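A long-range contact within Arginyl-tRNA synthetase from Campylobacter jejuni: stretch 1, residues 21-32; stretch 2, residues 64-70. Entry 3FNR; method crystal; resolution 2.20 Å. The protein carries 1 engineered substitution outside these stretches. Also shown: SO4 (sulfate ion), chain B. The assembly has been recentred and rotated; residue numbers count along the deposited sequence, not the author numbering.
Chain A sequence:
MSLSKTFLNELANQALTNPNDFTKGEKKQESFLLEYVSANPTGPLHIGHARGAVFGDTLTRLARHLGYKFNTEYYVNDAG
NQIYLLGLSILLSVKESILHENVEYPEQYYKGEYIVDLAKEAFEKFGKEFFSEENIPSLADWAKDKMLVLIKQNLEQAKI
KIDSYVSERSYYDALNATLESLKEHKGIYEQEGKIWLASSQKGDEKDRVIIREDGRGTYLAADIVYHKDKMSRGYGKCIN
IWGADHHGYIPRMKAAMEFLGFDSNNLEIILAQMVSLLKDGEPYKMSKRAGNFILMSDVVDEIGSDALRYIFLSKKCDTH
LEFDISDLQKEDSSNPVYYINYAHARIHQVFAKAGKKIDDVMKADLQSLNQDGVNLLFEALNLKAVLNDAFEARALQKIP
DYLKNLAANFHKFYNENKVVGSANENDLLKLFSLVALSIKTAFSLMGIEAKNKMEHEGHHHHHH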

# COMPACT_ATOMS: atom_id res chain seq x y z
N ASP A 21 18.51 -1.87 14.64
CA ASP A 21 17.51 -2.32 15.61
C ASP A 21 16.76 -1.18 16.30
O ASP A 21 15.88 -1.43 17.12
CB ASP A 21 18.16 -3.24 16.64
CG ASP A 21 18.74 -4.51 16.02
OD1 ASP A 21 19.52 -5.20 16.71
OD2 ASP A 21 18.43 -4.81 14.84
N PHE A 22 17.12 0.06 15.96
CA PHE A 22 16.51 1.26 16.54
C PHE A 22 15.02 1.30 16.23
O PHE A 22 14.62 1.25 15.06
CB PHE A 22 17.21 2.52 16.00
CG PHE A 22 16.58 3.83 16.43
CD1 PHE A 22 16.48 4.17 17.78
CD2 PHE A 22 16.12 4.74 15.48
CE1 PHE A 22 15.92 5.38 18.18
CE2 PHE A 22 15.57 5.96 15.86
CZ PHE A 22 15.47 6.28 17.22
N THR A 23 14.24 1.39 17.31
CA THR A 23 12.76 1.41 17.34
C THR A 23 12.05 0.09 16.99
O THR A 23 10.81 0.03 17.03
CB THR A 23 12.13 2.60 16.56
OG1 THR A 23 12.36 2.44 15.15
CG2 THR A 23 12.71 3.93 17.02
N LYS A 24 12.81 -0.94 16.65
CA LYS A 24 12.26 -2.28 16.42
C LYS A 24 11.66 -2.85 17.70
O LYS A 24 12.23 -2.71 18.78
CB LYS A 24 13.33 -3.23 15.87
CG LYS A 24 13.57 -3.06 14.37
CD LYS A 24 14.33 -4.20 13.76
CE LYS A 24 14.43 -4.01 12.25
NZ LYS A 24 15.58 -4.77 11.68
N GLY A 25 10.49 -3.46 17.57
CA GLY A 25 9.83 -4.09 18.71
C GLY A 25 10.21 -5.55 18.83
O GLY A 25 10.64 -6.18 17.86
N GLU A 26 10.06 -6.09 20.04
CA GLU A 26 10.20 -7.52 20.31
C GLU A 26 9.05 -8.28 19.65
O GLU A 26 8.01 -7.69 19.33
CB GLU A 26 10.18 -7.79 21.82
CG GLU A 26 11.24 -7.06 22.64
CD GLU A 26 10.92 -7.05 24.14
OE1 GLU A 26 10.67 -8.13 24.72
OE2 GLU A 26 10.92 -5.95 24.74
N LYS A 27 9.25 -9.58 19.45
CA LYS A 27 8.26 -10.49 18.87
C LYS A 27 6.92 -10.33 19.58
O LYS A 27 6.85 -10.39 20.80
CB LYS A 27 8.75 -11.94 18.93
CG LYS A 27 7.86 -12.98 18.26
CD LYS A 27 7.13 -13.87 19.29
CE LYS A 27 6.38 -15.03 18.64
NZ LYS A 27 7.28 -16.05 18.01
N LYS A 28 5.88 -10.09 18.80
CA LYS A 28 4.54 -9.86 19.33
C LYS A 28 3.71 -11.13 19.23
O LYS A 28 4.08 -12.08 18.53
CB LYS A 28 3.85 -8.73 18.57
CG LYS A 28 4.56 -7.39 18.59
CD LYS A 28 4.13 -6.55 19.79
CE LYS A 28 4.82 -5.20 19.78
NZ LYS A 28 6.26 -5.32 20.14
N GLN A 29 2.57 -11.13 19.91
CA GLN A 29 1.71 -12.30 19.95
C GLN A 29 0.61 -12.27 18.89
O GLN A 29 0.25 -13.31 18.32
CB GLN A 29 1.11 -12.46 21.35
CG GLN A 29 2.12 -12.82 22.46
CD GLN A 29 2.67 -14.24 22.34
OE1 GLN A 29 3.82 -14.50 22.70
NE2 GLN A 29 1.85 -15.17 21.84
N GLU A 30 0.07 -11.08 18.62
CA GLU A 30 -1.00 -10.90 17.65
C GLU A 30 -0.47 -10.95 16.22
O GLU A 30 0.51 -10.28 15.90
CB GLU A 30 -1.71 -9.57 17.90
CG GLU A 30 -3.07 -9.47 17.22
CD GLU A 30 -3.84 -8.21 17.59
OE1 GLU A 30 -4.92 -7.99 17.00
OE2 GLU A 30 -3.37 -7.45 18.47
N SER A 31 -1.11 -11.76 15.38
CA SER A 31 -0.72 -11.94 13.98
C SER A 31 -1.81 -11.44 13.05
O SER A 31 -2.98 -11.43 13.42
CB SER A 31 -0.47 -13.41 13.68
OG SER A 31 -1.64 -14.16 13.93
N PHE A 32 -1.43 -11.04 11.84
CA PHE A 32 -2.39 -10.45 10.91
C PHE A 32 -2.27 -11.00 9.50
O PHE A 32 -1.17 -11.33 9.04
CB PHE A 32 -2.23 -8.93 10.84
CG PHE A 32 -2.35 -8.23 12.16
CD1 PHE A 32 -3.56 -7.67 12.55
CD2 PHE A 32 -1.25 -8.11 13.02
CE1 PHE A 32 -3.69 -7.02 13.78
CE2 PHE A 32 -1.37 -7.47 14.24
CZ PHE A 32 -2.59 -6.91 14.62
N ARG A 64 5.78 -5.28 10.66
CA ARG A 64 6.97 -6.14 10.73
C ARG A 64 8.07 -5.53 11.61
O ARG A 64 8.67 -6.22 12.43
CB ARG A 64 7.50 -6.46 9.33
CG ARG A 64 7.20 -7.87 8.86
CD ARG A 64 6.13 -7.97 7.78
NE ARG A 64 6.71 -7.95 6.44
CZ ARG A 64 6.18 -8.52 5.36
NH1 ARG A 64 5.03 -9.18 5.42
NH2 ARG A 64 6.80 -8.41 4.19
N HIS A 65 8.29 -4.22 11.45
CA HIS A 65 9.28 -3.47 12.24
C HIS A 65 9.00 -3.61 13.73
O HIS A 65 9.91 -3.83 14.53
CB HIS A 65 9.25 -1.99 11.82
CG HIS A 65 10.25 -1.13 12.52
ND1 HIS A 65 11.57 -1.06 12.14
CD2 HIS A 65 10.12 -0.28 13.57
CE1 HIS A 65 12.21 -0.21 12.93
NE2 HIS A 65 11.35 0.27 13.81
N LEU A 66 7.72 -3.53 14.08
CA LEU A 66 7.28 -3.58 15.46
C LEU A 66 7.21 -5.00 16.03
O LEU A 66 6.89 -5.17 17.21
CB LEU A 66 5.95 -2.84 15.61
CG LEU A 66 5.98 -1.35 15.23
CD1 LEU A 66 4.58 -0.80 15.27
CD2 LEU A 66 6.91 -0.52 16.13
N GLY A 67 7.51 -6.00 15.21
CA GLY A 67 7.61 -7.37 15.67
C GLY A 67 6.34 -8.19 15.50
O GLY A 67 6.23 -9.28 16.06
N TYR A 68 5.38 -7.65 14.75
CA TYR A 68 4.15 -8.38 14.47
C TYR A 68 4.38 -9.34 13.30
O TYR A 68 5.09 -9.00 12.35
CB TYR A 68 2.99 -7.42 14.17
CG TYR A 68 2.60 -6.56 15.35
CD1 TYR A 68 3.17 -5.31 15.54
CD2 TYR A 68 1.65 -7.00 16.28
CE1 TYR A 68 2.81 -4.51 16.63
CE2 TYR A 68 1.28 -6.21 17.37
CZ TYR A 68 1.88 -4.96 17.54
OH TYR A 68 1.54 -4.16 18.61
N LYS A 69 3.80 -10.54 13.39
CA LYS A 69 3.71 -11.45 12.25
C LYS A 69 2.62 -10.90 11.36
O LYS A 69 1.48 -10.74 11.78
CB LYS A 69 3.34 -12.87 12.71
CG LYS A 69 4.45 -13.60 13.47
CD LYS A 69 4.07 -15.05 13.82
CE LYS A 69 3.16 -15.15 15.07
NZ LYS A 69 3.78 -14.60 16.32
N PHE A 70 2.96 -10.57 10.11
CA PHE A 70 2.05 -9.83 9.27
C PHE A 70 2.22 -10.29 7.83
O PHE A 70 3.24 -10.01 7.19
CB PHE A 70 2.33 -8.33 9.41
CG PHE A 70 1.18 -7.42 9.00
CD1 PHE A 70 0.34 -6.87 9.96
CD2 PHE A 70 0.99 -7.06 7.67
CE1 PHE A 70 -0.69 -6.01 9.59
CE2 PHE A 70 -0.03 -6.20 7.30
CZ PHE A 70 -0.88 -5.68 8.26
S SO4 B . 8.50 -3.53 22.60
O1 SO4 B . 8.20 -3.91 23.98
O2 SO4 B . 8.85 -4.73 21.86
O3 SO4 B . 7.32 -2.91 22.01
O4 SO4 B . 9.62 -2.59 22.55
O HOH W 1 11.28 -6.44 15.14
O HOH W 2 2.60 -11.49 15.78

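The most unusual feature of this contact is the meeting of two glycines at the end of a helix, where neither Gly25 nor Gly67 has room for a CB. Gly67 is the first residue to leave the helix, and its phi/psi of 94/12, with two bonds back into the last turn, marks a Schellman motif; one of these runs from Gly67 N to Arg64 O at 3.0 Å. An ideal CB on Gly67 would lie 2.2 Å from Glu26 O and would also jam against the carbonyl oxygen of Leu66. Across from it, an ideal CB on Gly25 would come within 2.3 Å of Leu66 O. Without side chains the backbones close to 4.2 Å between Gly25 CA and Leu66 CA.

This proximity lets the loop of the first stretch use carbonyls at the helix end. Gly25 N donates to His65 O (3.1 Å, 156° at the hydrogen), and Lys28 N donates to Gly67 O (2.9 Å, 157°). Between these two bonds, Leu66 O is taken by a side chain: Lys28 NZ donates to it at 3.0 Å. Lys28 NZ also donates to Glu26 O (3.1 Å), so one positive charge serves two carbonyl oxygens that lie 3.5 Å apart, Glu26 O and Leu66 O, which as acceptors cannot bond each other. A sulfate, probably from the crystallisation liquor, accepts from Glu26 N through its O2 (2.6 Å) and from Lys28 NZ through its O3 (3.2 Å). Water 1 bridges the backbones by donating to Gly25 O (2.8 Å) and His65 O (3.0 Å).

On its way to these oxygens, the Lys28 side chain crosses a face of Tyr68. Lys28 CG sits 3.6 Å from the centroid of the Tyr68 ring and only 6° off the normal, a well-centred CH-pi contact. The charge contributes little here, since Lys28 NZ is 5.5 Å from the Tyr68 centroid.

His65 is held by the type II turn from Asp21 to Lys24. His65 NE2 donates to Thr23 OG1 (2.7 Å), and Thr23 OG1 in turn donates to Phe22 O (2.6 Å), forming a short relay that fixes the imidazole edge. Lys24 CG covers one face, 3.8 Å from the centroid of the His65 ring.

Farther along, the stretches run parallel as strands. Phe32 N donates to Lys69 O (2.9 Å, 151°), and Phe70 CA makes a CA-H...O contact with Phe32 O (3.6 Å). Just before this pairing, water 2 fills a gap by accepting from Lys69 N (2.8 Å) and donating to Glu30 O (2.4 Å, notably short). Phe32 and Phe70 project to the same face of the sheet, where Phe32 CB reaches Phe70 CD1 at 3.4 Å; Phe32 CE2 also meets Tyr68 CD2 at 3.7 Å. Both ring pairs are oblique, with planes at 39° and 66° respectively, so this is apolar packing rather than ordered stacking.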